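Local coordinates for conserved exported protein (Bacteroides fragilis, PDB 3CLW) that is of unknown function but may hydrolyse O-glycosidic bonds in carbohydrates, at residues 36-41 with 382-387; 29-34 with 108-113; 369-374 with 386-391. One frame throughout, in Å; residues are numbered along the deposited sequence.

How the contacts relate
All three contacts lie on the same side of the chain's centre, among helices 30-36, 39-50 and 108-119 and the small sheet of strands 360-361, 368-371 and 386-389. The centres of contacts 1 and 2 are about 11 Å apart, as are those of contacts 1 and 3; contacts 2 and 3 are about 17 Å apart. Along the chain the segments of contacts 2 and 1 alternate: 29-34, 36-41, 108-113, 382-387. Contact 2 closes before contact 3 opens. Contacts 1 and 3 share Glu386 and Ile387 on strand 386-389, an outer strand of the sheet. Contact 1 therefore joins the early helices to this late hairpin across 340 residues.

Contact 1. Residues 36-41 with 382-387; sequences NWPQEK and QYDGEI
Trp37 and Asp384 bring the two backbones to 5.0 Å between their CA atoms, where the loop linking helices 30-36 and 39-50 passes the loop that leads into strand 386-389. The Trp37 indole lies flat under the peptide between Asp384 and Gly385. Gly385 N sits 3.4 Å above the ring plane, toward the rim, with Asp384 C over the same face. The six-membered ring reaches furthest along the other chain, with Trp37 CH2 3.4 Å from Gly385 CA. The absence of a side chain on Gly385 lets the ring come this close. At the ring edge, Ile387 CG1 adds an apolar contact. The indole NE1 is satisfied by the carbonyl of Leu381, just before the loop.

Asp384 has CG anti to its backbone N (chi1 -160°), and its OD1 takes two donors from one face of the carboxylate. Lys41 NZ forms a salt bridge on the syn side, at 2.7 Å from Asp384 OD1. Gly385 N bonds to the same oxygen on the anti side. Lys41 runs extended beyond CG, and the Lys41 and Asp384 side chains cross at about a right angle. Lys41 NZ also bonds to Gly385 O at 3.0 Å, so the ammonium ties side chain and backbone of the loop together. The Pro38 ring packs on Asp384, with Pro38 CD 3.5 Å from Asp384 OD1.

At the other end, Asn36 ND2 gives a nearly straight bond to Gln382 O (3.0 Å, 166° at the hydrogen). The oxygen lies in the amide plane of Asn36, but the donor stands above the carbonyl plane of Gln382. The Asn36 amide runs beside the Tyr383 ring.

Around this contact, Trp37 also packs on Leu370 of strand 368-371. Ile387 reaches Lys44, Ile45 and Leu48, so helix 39-50 lies against strand 386-389.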
ATOM      1  N   ASN A  36      13.891 -18.908  -6.192  1.00 34.83           N
ATOM      2  CA  ASN A  36      15.317 -19.190  -6.136  1.00 35.02           C
ATOM      3  C   ASN A  36      16.003 -19.104  -4.792  1.00 35.94           C
ATOM      4  O   ASN A  36      17.026 -19.799  -4.589  1.00 36.17           O
ATOM      5  CB  ASN A  36      16.085 -18.230  -7.039  1.00 34.80           C
ATOM      6  CG  ASN A  36      15.717 -18.369  -8.482  1.00 34.11           C
ATOM      7  OD1 ASN A  36      15.250 -19.427  -8.921  1.00 36.34           O
ATOM      8  ND2 ASN A  36      15.982 -17.315  -9.258  1.00 33.70           N
ATOM      9  N   TRP A  37      15.534 -18.212  -3.907  1.00 34.77           N
ATOM     10  CA  TRP A  37      16.276 -17.993  -2.672  1.00 33.56           C
ATOM     11  C   TRP A  37      16.241 -19.244  -1.782  1.00 34.19           C
ATOM     12  O   TRP A  37      15.320 -20.059  -1.908  1.00 34.06           O
ATOM     13  CB  TRP A  37      15.746 -16.766  -1.932  1.00 31.91           C
ATOM     14  CG  TRP A  37      16.347 -15.492  -2.451  1.00 31.25           C
ATOM     15  CD1 TRP A  37      16.547 -15.141  -3.772  1.00 29.38           C
ATOM     16  CD2 TRP A  37      16.811 -14.396  -1.669  1.00 29.32           C
ATOM     17  NE1 TRP A  37      17.100 -13.895  -3.845  1.00 32.40           N
ATOM     18  CE2 TRP A  37      17.268 -13.408  -2.569  1.00 30.26           C
ATOM     19  CE3 TRP A  37      16.872 -14.144  -0.285  1.00 29.40           C
ATOM     20  CZ2 TRP A  37      17.806 -12.188  -2.137  1.00 29.83           C
ATOM     21  CZ3 TRP A  37      17.412 -12.951   0.142  1.00 30.56           C
ATOM     22  CH2 TRP A  37      17.860 -11.977  -0.788  1.00 29.82           C
ATOM     23  N   PRO A  38      17.251 -19.413  -0.900  1.00 34.62           N
ATOM     24  CA  PRO A  38      17.255 -20.465   0.116  1.00 35.27           C
ATOM     25  C   PRO A  38      15.975 -20.457   0.967  1.00 36.68           C
ATOM     26  O   PRO A  38      15.506 -19.399   1.372  1.00 37.33           O
ATOM     27  CB  PRO A  38      18.464 -20.100   0.990  1.00 34.70           C
ATOM     28  CG  PRO A  38      19.370 -19.414   0.066  1.00 35.25           C
ATOM     29  CD  PRO A  38      18.482 -18.611  -0.855  1.00 34.12           C
ATOM     30  N   GLN A  39      15.453 -21.642   1.241  1.00 37.84           N
ATOM     31  CA  GLN A  39      14.217 -21.857   1.979  1.00 39.01           C
ATOM     32  C   GLN A  39      14.153 -21.016   3.239  1.00 39.37           C
ATOM     33  O   GLN A  39      13.151 -20.322   3.486  1.00 39.40           O
ATOM     34  CB  GLN A  39      14.076 -23.345   2.338  1.00 39.74           C
ATOM     35  CG  GLN A  39      12.710 -23.777   2.858  1.00 42.11           C
ATOM     36  CD  GLN A  39      11.632 -23.780   1.784  1.00 46.53           C
ATOM     37  OE1 GLN A  39      11.912 -24.018   0.607  1.00 48.96           O
ATOM     38  NE2 GLN A  39      10.385 -23.515   2.187  1.00 46.50           N
ATOM     39  N   GLU A  40      15.214 -21.061   4.030  1.00 39.39           N
ATOM     40  CA  GLU A  40      15.189 -20.395   5.326  1.00 40.42           C
ATOM     41  C   GLU A  40      15.089 -18.904   5.193  1.00 39.14           C
ATOM     42  O   GLU A  40      14.508 -18.270   6.053  1.00 39.38           O
ATOM     43  CB  GLU A  40      16.414 -20.735   6.160  1.00 41.33           C
ATOM     44  CG  GLU A  40      16.227 -22.002   6.972  1.00 47.38           C
ATOM     45  CD  GLU A  40      17.345 -22.217   8.017  1.00 56.45           C
ATOM     46  OE1 GLU A  40      17.926 -23.335   8.025  1.00 59.97           O
ATOM     47  OE2 GLU A  40      17.649 -21.274   8.812  1.00 58.69           O
ATOM     48  N   LYS A  41      15.687 -18.351   4.141  1.00 37.95           N
ATOM     49  CA  LYS A  41      15.618 -16.915   3.884  1.00 38.16           C
ATOM     50  C   LYS A  41      14.219 -16.459   3.377  1.00 37.41           C
ATOM     51  O   LYS A  41      13.665 -15.504   3.881  1.00 37.25           O
ATOM     52  CB  LYS A  41      16.734 -16.504   2.907  1.00 38.03           C
ATOM     53  CG  LYS A  41      18.137 -16.792   3.469  1.00 37.28           C
ATOM     54  CD  LYS A  41      19.207 -16.067   2.683  1.00 36.66           C
ATOM     55  CE  LYS A  41      20.608 -16.367   3.260  1.00 37.21           C
ATOM     56  NZ  LYS A  41      21.624 -15.965   2.288  1.00 36.95           N
ATOM     57  N   GLN A 382      19.062 -11.987  -7.593  1.00 34.44           N
ATOM     58  CA  GLN A 382      18.036 -12.867  -8.209  1.00 35.02           C
ATOM     59  C   GLN A 382      18.072 -14.306  -7.617  1.00 35.16           C
ATOM     60  O   GLN A 382      17.067 -15.057  -7.631  1.00 35.69           O
ATOM     61  CB  GLN A 382      18.163 -12.874  -9.739  1.00 34.53           C
ATOM     62  CG  GLN A 382      17.830 -11.521 -10.365  1.00 35.57           C
ATOM     63  CD  GLN A 382      17.758 -11.505 -11.898  1.00 36.84           C
ATOM     64  OE1 GLN A 382      18.183 -12.441 -12.572  1.00 39.26           O
ATOM     65  NE2 GLN A 382      17.202 -10.424 -12.449  1.00 39.27           N
ATOM     66  N   TYR A 383      19.219 -14.655  -7.037  1.00 34.50           N
ATOM     67  CA  TYR A 383      19.478 -16.018  -6.568  1.00 34.58           C
ATOM     68  C   TYR A 383      19.577 -16.204  -5.057  1.00 34.22           C
ATOM     69  O   TYR A 383      19.146 -17.224  -4.556  1.00 34.82           O
ATOM     70  CB  TYR A 383      20.745 -16.591  -7.269  1.00 34.02           C
ATOM     71  CG  TYR A 383      20.644 -16.455  -8.773  1.00 33.39           C
ATOM     72  CD1 TYR A 383      19.641 -17.118  -9.483  1.00 30.94           C
ATOM     73  CD2 TYR A 383      21.520 -15.635  -9.479  1.00 33.43           C
ATOM     74  CE1 TYR A 383      19.525 -16.965 -10.855  1.00 34.33           C
ATOM     75  CE2 TYR A 383      21.419 -15.479 -10.849  1.00 33.19           C
ATOM     76  CZ  TYR A 383      20.424 -16.142 -11.531  1.00 34.81           C
ATOM     77  OH  TYR A 383      20.321 -16.003 -12.902  1.00 37.78           O
ATOM     78  N   ASP A 384      20.180 -15.239  -4.366  1.00 35.09           N
ATOM     79  CA  ASP A 384      20.473 -15.310  -2.922  1.00 35.97           C
ATOM     80  C   ASP A 384      20.905 -13.911  -2.455  1.00 35.91           C
ATOM     81  O   ASP A 384      21.297 -13.088  -3.268  1.00 36.08           O
ATOM     82  CB  ASP A 384      21.627 -16.297  -2.683  1.00 35.07           C
ATOM     83  CG  ASP A 384      21.693 -16.808  -1.262  1.00 35.81           C
ATOM     84  OD1 ASP A 384      21.003 -16.278  -0.371  1.00 37.41           O
ATOM     85  OD2 ASP A 384      22.475 -17.750  -1.011  1.00 36.45           O
ATOM     86  N   GLY A 385      20.869 -13.645  -1.153  1.00 36.10           N
ATOM     87  CA  GLY A 385      21.284 -12.344  -0.647  1.00 36.09           C
ATOM     88  C   GLY A 385      21.088 -12.299   0.847  1.00 37.45           C
ATOM     89  O   GLY A 385      20.729 -13.279   1.449  1.00 36.33           O
ATOM     90  N   GLU A 386      21.323 -11.135   1.438  1.00 39.40           N
ATOM     91  CA  GLU A 386      21.137 -10.897   2.869  1.00 41.40           C
ATOM     92  C   GLU A 386      19.915  -9.979   3.109  1.00 40.18           C
ATOM     93  O   GLU A 386      19.739  -8.971   2.449  1.00 39.13           O
ATOM     94  CB  GLU A 386      22.400 -10.235   3.460  1.00 41.04           C
ATOM     95  CG  GLU A 386      22.422 -10.172   4.992  1.00 45.28           C
ATOM     96  CD  GLU A 386      23.296  -9.053   5.556  1.00 46.49           C
ATOM     97  OE1 GLU A 386      24.226  -8.573   4.862  1.00 51.23           O
ATOM     98  OE2 GLU A 386      23.052  -8.655   6.722  1.00 51.98           O
ATOM     99  N   ILE A 387      19.103 -10.357   4.082  1.00 40.41           N
ATOM    100  CA  ILE A 387      17.920  -9.607   4.497  1.00 40.05           C
ATOM    101  C   ILE A 387      18.312  -8.530   5.537  1.00 40.19           C
ATOM    102  O   ILE A 387      18.954  -8.827   6.548  1.00 39.54           O
ATOM    103  CB  ILE A 387      16.870 -10.591   5.076  1.00 39.94           C
ATOM    104  CG1 ILE A 387      16.454 -11.592   4.005  1.00 38.84           C
ATOM    105  CG2 ILE A 387      15.671  -9.867   5.646  1.00 38.64           C
ATOM    106  CD1 ILE A 387      16.101 -12.937   4.571  1.00 37.77           C
TER

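Contact 2. Residues 29-34 with 108-113; sequences RCAFIG and AGQQWF
Cys30 SG is anti to its carbonyl carbon (chi1 -71°), and this torsion sets the sulfur over the Phe113 ring. Cys30 SG lies 4.0 Å from the centroid of the Phe113 ring and only 11° off the normal, a sulfur-aromatic contact. Cys30 CB leans over the same face and makes a CH-pi contact. Trp112 CZ3 stands over the centre of the opposite face, so the phenyl ring is sandwiched. Ile33 CG2 meets the ring edge at Phe113 CZ, 3.8 Å away. Cys30 and Phe113 also touch Trp68 on strand 68-71.

The nearest CA atoms are those of Gly34 and Gly109, 3.8 Å apart. Here the helices touch through CA-H...O contacts. Gly109 CA points its hydrogen at Ala31 O over 3.4 Å, and Gly34 CA does the same to Gly109 O over 3.6 Å. With no side chain on Gly34 or Gly109, the backbones can come this close. One water accepts from Gly109 N and donates to Ala31 O, joining the two backbones. Trp112 CB rests against Gly34 O, which also accepts from Lys42 NZ; Lys42 makes a cation-pi contact with the Trp112 ring.

The short helix segments cross at 76°, with axes 6.7 Å apart. This is glycine-mediated close packing of two helices, in a chain whose parallel strands and helices are consistent with the TIM-barrel fold of family 30 glycoside hydrolases.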
ATOM      1  N   ARG A  29      10.511  -8.476  -7.639  1.00 34.57           N
ATOM      2  CA  ARG A  29      11.533  -9.222  -6.898  1.00 35.18           C
ATOM      3  C   ARG A  29      11.106 -10.539  -6.271  1.00 35.02           C
ATOM      4  O   ARG A  29      11.892 -11.489  -6.223  1.00 35.30           O
ATOM      5  CB  ARG A  29      12.243  -8.268  -5.913  1.00 35.18           C
ATOM      6  CG  ARG A  29      12.781  -7.086  -6.721  1.00 36.92           C
ATOM      7  CD  ARG A  29      13.578  -6.106  -5.954  1.00 40.56           C
ATOM      8  NE  ARG A  29      12.792  -5.001  -5.440  1.00 42.51           N
ATOM      9  CZ  ARG A  29      12.631  -3.812  -6.009  1.00 41.31           C
ATOM     10  NH1 ARG A  29      13.128  -3.510  -7.194  1.00 40.52           N
ATOM     11  NH2 ARG A  29      11.932  -2.913  -5.358  1.00 40.91           N
ATOM     12  N   CYS A  30       9.858 -10.606  -5.832  1.00 33.86           N
ATOM     13  CA  CYS A  30       9.325 -11.789  -5.186  1.00 34.19           C
ATOM     14  C   CYS A  30       9.256 -12.999  -6.109  1.00 34.22           C
ATOM     15  O   CYS A  30       9.346 -14.162  -5.651  1.00 34.01           O
ATOM     16  CB  CYS A  30       7.954 -11.476  -4.550  1.00 33.94           C
ATOM     17  SG  CYS A  30       8.171 -10.402  -3.086  1.00 34.49           S
ATOM     18  N   ALA A  31       9.126 -12.740  -7.409  1.00 33.53           N
ATOM     19  CA  ALA A  31       9.225 -13.833  -8.386  1.00 33.29           C
ATOM     20  C   ALA A  31      10.590 -14.544  -8.246  1.00 33.33           C
ATOM     21  O   ALA A  31      10.669 -15.769  -8.363  1.00 33.75           O
ATOM     22  CB  ALA A  31       9.021 -13.314  -9.817  1.00 32.68           C
ATOM     23  N   PHE A  32      11.649 -13.778  -7.986  1.00 33.09           N
ATOM     24  CA  PHE A  32      12.987 -14.373  -7.878  1.00 33.21           C
ATOM     25  C   PHE A  32      13.191 -15.010  -6.520  1.00 33.03           C
ATOM     26  O   PHE A  32      13.620 -16.135  -6.441  1.00 32.74           O
ATOM     27  CB  PHE A  32      14.085 -13.350  -8.186  1.00 32.55           C
ATOM     28  CG  PHE A  32      14.075 -12.908  -9.607  1.00 32.64           C
ATOM     29  CD1 PHE A  32      14.698 -13.687 -10.587  1.00 32.45           C
ATOM     30  CD2 PHE A  32      13.382 -11.743  -9.995  1.00 30.43           C
ATOM     31  CE1 PHE A  32      14.671 -13.297 -11.931  1.00 31.03           C
ATOM     32  CE2 PHE A  32      13.372 -11.345 -11.326  1.00 29.44           C
ATOM     33  CZ  PHE A  32      14.012 -12.124 -12.294  1.00 31.51           C
ATOM     34  N   ILE A  33      12.819 -14.293  -5.466  1.00 33.22           N
ATOM     35  CA  ILE A  33      12.990 -14.774  -4.125  1.00 33.04           C
ATOM     36  C   ILE A  33      12.183 -16.043  -3.874  1.00 33.25           C
ATOM     37  O   ILE A  33      12.690 -16.997  -3.280  1.00 33.60           O
ATOM     38  CB  ILE A  33      12.623 -13.693  -3.104  1.00 32.45           C
ATOM     39  CG1 ILE A  33      13.625 -12.549  -3.160  1.00 32.99           C
ATOM     40  CG2 ILE A  33      12.550 -14.291  -1.669  1.00 33.85           C
ATOM     41  CD1 ILE A  33      13.240 -11.352  -2.295  1.00 29.69           C
ATOM     42  N   GLY A  34      10.922 -16.046  -4.301  1.00 32.72           N
ATOM     43  CA  GLY A  34      10.069 -17.175  -4.056  1.00 32.71           C
ATOM     44  C   GLY A  34      10.468 -18.416  -4.820  1.00 33.32           C
ATOM     45  O   GLY A  34      10.130 -19.532  -4.426  1.00 32.50           O
ATOM     46  N   ALA A 108       5.581 -18.571 -10.576  1.00 30.79           N
ATOM     47  CA  ALA A 108       5.787 -19.549  -9.494  1.00 30.54           C
ATOM     48  C   ALA A 108       6.305 -18.906  -8.214  1.00 30.28           C
ATOM     49  O   ALA A 108       5.783 -19.180  -7.124  1.00 30.62           O
ATOM     50  CB  ALA A 108       6.738 -20.673  -9.951  1.00 30.14           C
ATOM     51  N   GLY A 109       7.290 -18.013  -8.341  1.00 29.40           N
ATOM     52  CA  GLY A 109       7.865 -17.362  -7.176  1.00 30.36           C
ATOM     53  C   GLY A 109       6.802 -16.568  -6.418  1.00 30.75           C
ATOM     54  O   GLY A 109       6.740 -16.587  -5.197  1.00 31.07           O
ATOM     55  N   GLN A 110       5.960 -15.869  -7.161  1.00 30.98           N
ATOM     56  CA  GLN A 110       4.870 -15.103  -6.555  1.00 30.94           C
ATOM     57  C   GLN A 110       3.804 -16.005  -5.922  1.00 30.63           C
ATOM     58  O   GLN A 110       3.252 -15.664  -4.866  1.00 31.55           O
ATOM     59  CB  GLN A 110       4.254 -14.162  -7.578  1.00 31.12           C
ATOM     60  CG  GLN A 110       5.115 -12.991  -7.913  1.00 30.24           C
ATOM     61  CD  GLN A 110       4.620 -12.308  -9.174  1.00 32.80           C
ATOM     62  OE1 GLN A 110       5.047 -12.663 -10.272  1.00 35.07           O
ATOM     63  NE2 GLN A 110       3.697 -11.346  -9.029  1.00 26.79           N
ATOM     64  N   GLN A 111       3.552 -17.161  -6.537  1.00 29.98           N
ATOM     65  CA  GLN A 111       2.618 -18.120  -5.947  1.00 29.83           C
ATOM     66  C   GLN A 111       3.161 -18.708  -4.657  1.00 30.90           C
ATOM     67  O   GLN A 111       2.400 -18.961  -3.742  1.00 31.88           O
ATOM     68  CB  GLN A 111       2.236 -19.231  -6.915  1.00 29.83           C
ATOM     69  CG  GLN A 111       1.492 -18.751  -8.188  1.00 27.33           C
ATOM     70  CD  GLN A 111       1.084 -19.911  -9.049  1.00 27.33           C
ATOM     71  OE1 GLN A 111       0.460 -20.849  -8.577  1.00 30.09           O
ATOM     72  NE2 GLN A 111       1.456 -19.879 -10.301  1.00 28.10           N
ATOM     73  N   TRP A 112       4.476 -18.912  -4.576  1.00 32.03           N
ATOM     74  CA  TRP A 112       5.110 -19.316  -3.317  1.00 31.60           C
ATOM     75  C   TRP A 112       4.767 -18.312  -2.198  1.00 30.85           C
ATOM     76  O   TRP A 112       4.413 -18.714  -1.114  1.00 30.48           O
ATOM     77  CB  TRP A 112       6.659 -19.484  -3.446  1.00 31.76           C
ATOM     78  CG  TRP A 112       7.206 -20.008  -2.172  1.00 30.62           C
ATOM     79  CD1 TRP A 112       7.310 -21.336  -1.803  1.00 31.15           C
ATOM     80  CD2 TRP A 112       7.631 -19.243  -1.040  1.00 28.82           C
ATOM     81  NE1 TRP A 112       7.789 -21.430  -0.513  1.00 29.70           N
ATOM     82  CE2 TRP A 112       7.993 -20.163  -0.023  1.00 31.39           C
ATOM     83  CE3 TRP A 112       7.740 -17.866  -0.781  1.00 31.51           C
ATOM     84  CZ2 TRP A 112       8.479 -19.748   1.228  1.00 30.67           C
ATOM     85  CZ3 TRP A 112       8.235 -17.462   0.443  1.00 31.05           C
ATOM     86  CH2 TRP A 112       8.566 -18.407   1.448  1.00 31.78           C
ATOM     87  N   PHE A 113       4.938 -17.017  -2.469  1.00 31.17           N
ATOM     88  CA  PHE A 113       4.591 -15.948  -1.517  1.00 31.27           C
ATOM     89  C   PHE A 113       3.131 -15.952  -1.078  1.00 31.17           C
ATOM     90  O   PHE A 113       2.834 -15.773   0.104  1.00 32.08           O
ATOM     91  CB  PHE A 113       5.000 -14.563  -2.032  1.00 31.81           C
ATOM     92  CG  PHE A 113       6.358 -14.194  -1.639  1.00 32.34           C
ATOM     93  CD1 PHE A 113       7.446 -14.522  -2.452  1.00 32.71           C
ATOM     94  CD2 PHE A 113       6.578 -13.596  -0.418  1.00 33.54           C
ATOM     95  CE1 PHE A 113       8.732 -14.246  -2.049  1.00 34.68           C
ATOM     96  CE2 PHE A 113       7.854 -13.302  -0.012  1.00 36.30           C
ATOM     97  CZ  PHE A 113       8.939 -13.631  -0.829  1.00 36.06           C
TER
HETATM   98  O   HOH W   1       8.796 -16.944 -10.582  1.00 37.12           O

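Contact 3. Residues 369-374 with 386-391; sequences QLLPLE and EISTTK
Leu371 and Glu386 form a hydrogen-bonded antiparallel pair, with Leu371 N to Glu386 O at 2.7 Å and Glu386 N to Leu371 O at 2.8 Å. Gln369 and Ser388 form the next hydrogen-bonded pair, also joined by two backbone bonds. Both of its donors approach nearly along the C=O axis. Between these pairs Leu370 faces Ile387 without hydrogen bonds, and Leu370 CA instead makes a CA-H...O contact with Glu386 O.

On the face that carries Gln369, Leu371, Glu386 and Ser388, the Leu371 and Glu386 side chains lie side by side and point the same way. Leu371 CD1 wedges between its neighbours, 3.6 Å from Ser388 CB and 3.6 Å from Glu386 OE1. Ser388 OG is anti to its backbone N (chi1 175°). Ser388 OG meets a water at 2.6 Å, and that water donates to Gln369 OE1 at 2.8 Å. The amide is held at its other end too, where Gln369 NE2 bonds to Leu362 O.

Further out, Leu370 and Ile387 turn to the other face. Thr390 follows the strand and is the N-cap of helix 391-400; its OG1 bonds to Val366 O and caps Met392 N weakly. The two strands form an antiparallel hairpin with a long connection. In their mixed sheet, strand 386-389 is outermost and 368-371 central, with 360-361 parallel to 368-371 on its other side.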
ATOM      1  N   GLN A 369      15.411  -4.289   2.935  1.00 37.90           N
ATOM      2  CA  GLN A 369      16.505  -4.081   2.012  1.00 37.82           C
ATOM      3  C   GLN A 369      17.298  -5.385   1.836  1.00 37.56           C
ATOM      4  O   GLN A 369      17.604  -6.073   2.791  1.00 37.94           O
ATOM      5  CB  GLN A 369      17.410  -2.951   2.480  1.00 38.11           C
ATOM      6  CG  GLN A 369      18.653  -2.803   1.610  1.00 36.76           C
ATOM      7  CD  GLN A 369      19.392  -1.537   1.886  1.00 38.27           C
ATOM      8  OE1 GLN A 369      19.461  -1.079   3.023  1.00 41.97           O
ATOM      9  NE2 GLN A 369      19.956  -0.954   0.848  1.00 39.08           N
ATOM     10  N   LEU A 370      17.589  -5.700   0.590  1.00 37.87           N
ATOM     11  CA  LEU A 370      18.221  -6.934   0.182  1.00 38.46           C
ATOM     12  C   LEU A 370      19.658  -6.548  -0.093  1.00 38.21           C
ATOM     13  O   LEU A 370      19.887  -5.624  -0.864  1.00 38.83           O
ATOM     14  CB  LEU A 370      17.577  -7.393  -1.125  1.00 38.16           C
ATOM     15  CG  LEU A 370      16.445  -8.426  -1.214  1.00 39.89           C
ATOM     16  CD1 LEU A 370      15.635  -8.692   0.080  1.00 38.59           C
ATOM     17  CD2 LEU A 370      15.558  -8.009  -2.353  1.00 38.81           C
ATOM     18  N   LEU A 371      20.608  -7.212   0.560  1.00 37.32           N
ATOM     19  CA  LEU A 371      22.040  -6.862   0.397  1.00 37.58           C
ATOM     20  C   LEU A 371      22.762  -7.990  -0.323  1.00 36.37           C
ATOM     21  O   LEU A 371      22.649  -9.126   0.085  1.00 36.38           O
ATOM     22  CB  LEU A 371      22.713  -6.571   1.748  1.00 36.91           C
ATOM     23  CG  LEU A 371      22.028  -5.477   2.588  1.00 38.99           C
ATOM     24  CD1 LEU A 371      22.484  -5.474   4.057  1.00 40.62           C
ATOM     25  CD2 LEU A 371      22.214  -4.095   1.984  1.00 41.46           C
ATOM     26  N   PRO A 372      23.501  -7.682  -1.398  1.00 36.36           N
ATOM     27  CA  PRO A 372      24.226  -8.779  -2.048  1.00 37.02           C
ATOM     28  C   PRO A 372      25.116  -9.498  -1.027  1.00 37.02           C
ATOM     29  O   PRO A 372      25.596  -8.863  -0.092  1.00 36.82           O
ATOM     30  CB  PRO A 372      25.091  -8.064  -3.079  1.00 36.17           C
ATOM     31  CG  PRO A 372      24.344  -6.792  -3.372  1.00 37.44           C
ATOM     32  CD  PRO A 372      23.788  -6.384  -2.034  1.00 36.49           C
ATOM     33  N   LEU A 373      25.285 -10.808  -1.157  1.00 38.10           N
ATOM     34  CA  LEU A 373      26.325 -11.486  -0.371  1.00 39.87           C
ATOM     35  C   LEU A 373      27.678 -10.826  -0.690  1.00 40.36           C
ATOM     36  O   LEU A 373      27.824 -10.132  -1.713  1.00 40.42           O
ATOM     37  CB  LEU A 373      26.333 -12.984  -0.653  1.00 40.07           C
ATOM     38  CG  LEU A 373      24.977 -13.654  -0.414  1.00 41.46           C
ATOM     39  CD1 LEU A 373      25.006 -15.142  -0.696  1.00 41.05           C
ATOM     40  CD2 LEU A 373      24.464 -13.367   1.004  1.00 41.41           C
ATOM     41  N   GLU A 374      28.659 -10.967   0.186  1.00 41.72           N
ATOM     42  CA  GLU A 374      29.839 -10.117   0.038  1.00 42.68           C
ATOM     43  C   GLU A 374      30.589 -10.343  -1.263  1.00 41.61           C
ATOM     44  O   GLU A 374      30.718 -11.485  -1.739  1.00 40.81           O
ATOM     45  CB  GLU A 374      30.737 -10.101   1.268  1.00 44.36           C
ATOM     46  CG  GLU A 374      31.566 -11.303   1.478  1.00 51.50           C
ATOM     47  CD  GLU A 374      32.688 -11.064   2.498  1.00 60.08           C
ATOM     48  OE1 GLU A 374      33.381 -10.014   2.403  1.00 63.14           O
ATOM     49  OE2 GLU A 374      32.871 -11.945   3.384  1.00 63.58           O
ATOM     50  N   GLU A 386      21.323 -11.135   1.438  1.00 39.40           N
ATOM     51  CA  GLU A 386      21.137 -10.897   2.869  1.00 41.40           C
ATOM     52  C   GLU A 386      19.915  -9.979   3.109  1.00 40.18           C
ATOM     53  O   GLU A 386      19.739  -8.971   2.449  1.00 39.13           O
ATOM     54  CB  GLU A 386      22.400 -10.235   3.460  1.00 41.04           C
ATOM     55  CG  GLU A 386      22.422 -10.172   4.992  1.00 45.28           C
ATOM     56  CD  GLU A 386      23.296  -9.053   5.556  1.00 46.49           C
ATOM     57  OE1 GLU A 386      24.226  -8.573   4.862  1.00 51.23           O
ATOM     58  OE2 GLU A 386      23.052  -8.655   6.722  1.00 51.98           O
ATOM     59  N   ILE A 387      19.103 -10.357   4.082  1.00 40.41           N
ATOM     60  CA  ILE A 387      17.920  -9.607   4.497  1.00 40.05           C
ATOM     61  C   ILE A 387      18.312  -8.530   5.537  1.00 40.19           C
ATOM     62  O   ILE A 387      18.954  -8.827   6.548  1.00 39.54           O
ATOM     63  CB  ILE A 387      16.870 -10.591   5.076  1.00 39.94           C
ATOM     64  CG1 ILE A 387      16.454 -11.592   4.005  1.00 38.84           C
ATOM     65  CG2 ILE A 387      15.671  -9.867   5.646  1.00 38.64           C
ATOM     66  CD1 ILE A 387      16.101 -12.937   4.571  1.00 37.77           C
ATOM     67  N   SER A 388      17.940  -7.279   5.272  1.00 39.78           N
ATOM     68  CA  SER A 388      18.154  -6.214   6.244  1.00 39.71           C
ATOM     69  C   SER A 388      16.823  -5.457   6.477  1.00 39.21           C
ATOM     70  O   SER A 388      16.249  -4.928   5.539  1.00 39.65           O
ATOM     71  CB  SER A 388      19.254  -5.304   5.687  1.00 39.93           C
ATOM     72  OG  SER A 388      19.479  -4.172   6.494  1.00 41.81           O
ATOM     73  N   THR A 389      16.313  -5.424   7.702  1.00 38.08           N
ATOM     74  CA  THR A 389      15.098  -4.647   7.984  1.00 37.64           C
ATOM     75  C   THR A 389      15.419  -3.158   8.075  1.00 37.74           C
ATOM     76  O   THR A 389      16.492  -2.789   8.540  1.00 37.25           O
ATOM     77  CB  THR A 389      14.354  -5.106   9.275  1.00 38.13           C
ATOM     78  OG1 THR A 389      15.171  -4.862  10.432  1.00 38.90           O
ATOM     79  CG2 THR A 389      14.015  -6.580   9.188  1.00 35.88           C
ATOM     80  N   THR A 390      14.524  -2.306   7.571  1.00 36.14           N
ATOM     81  CA  THR A 390      14.727  -0.887   7.704  1.00 35.31           C
ATOM     82  C   THR A 390      13.876  -0.403   8.866  1.00 35.03           C
ATOM     83  O   THR A 390      13.039  -1.152   9.389  1.00 35.70           O
ATOM     84  CB  THR A 390      14.364  -0.116   6.409  1.00 36.03           C
ATOM     85  OG1 THR A 390      12.950  -0.177   6.209  1.00 35.10           O
ATOM     86  CG2 THR A 390      15.089  -0.682   5.197  1.00 33.58           C
ATOM     87  N   LYS A 391      14.089   0.829   9.306  1.00 34.49           N
ATOM     88  CA  LYS A 391      13.228   1.385  10.352  1.00 34.73           C
ATOM     89  C   LYS A 391      11.780   1.619   9.846  1.00 34.14           C
ATOM     90  O   LYS A 391      10.842   1.761  10.655  1.00 34.82           O
ATOM     91  CB  LYS A 391      13.832   2.667  10.920  1.00 34.50           C
ATOM     92  CG  LYS A 391      15.143   2.422  11.708  1.00 36.35           C
ATOM     93  CD  LYS A 391      14.840   1.724  13.035  1.00 37.66           C
ATOM     94  CE  LYS A 391      16.117   1.377  13.792  1.00 38.19           C
ATOM     95  NZ  LYS A 391      15.760   0.770  15.113  1.00 40.34           N
TER
HETATM   96  O   HOH W   2      18.896  -1.823   5.614  1.00 48.66           O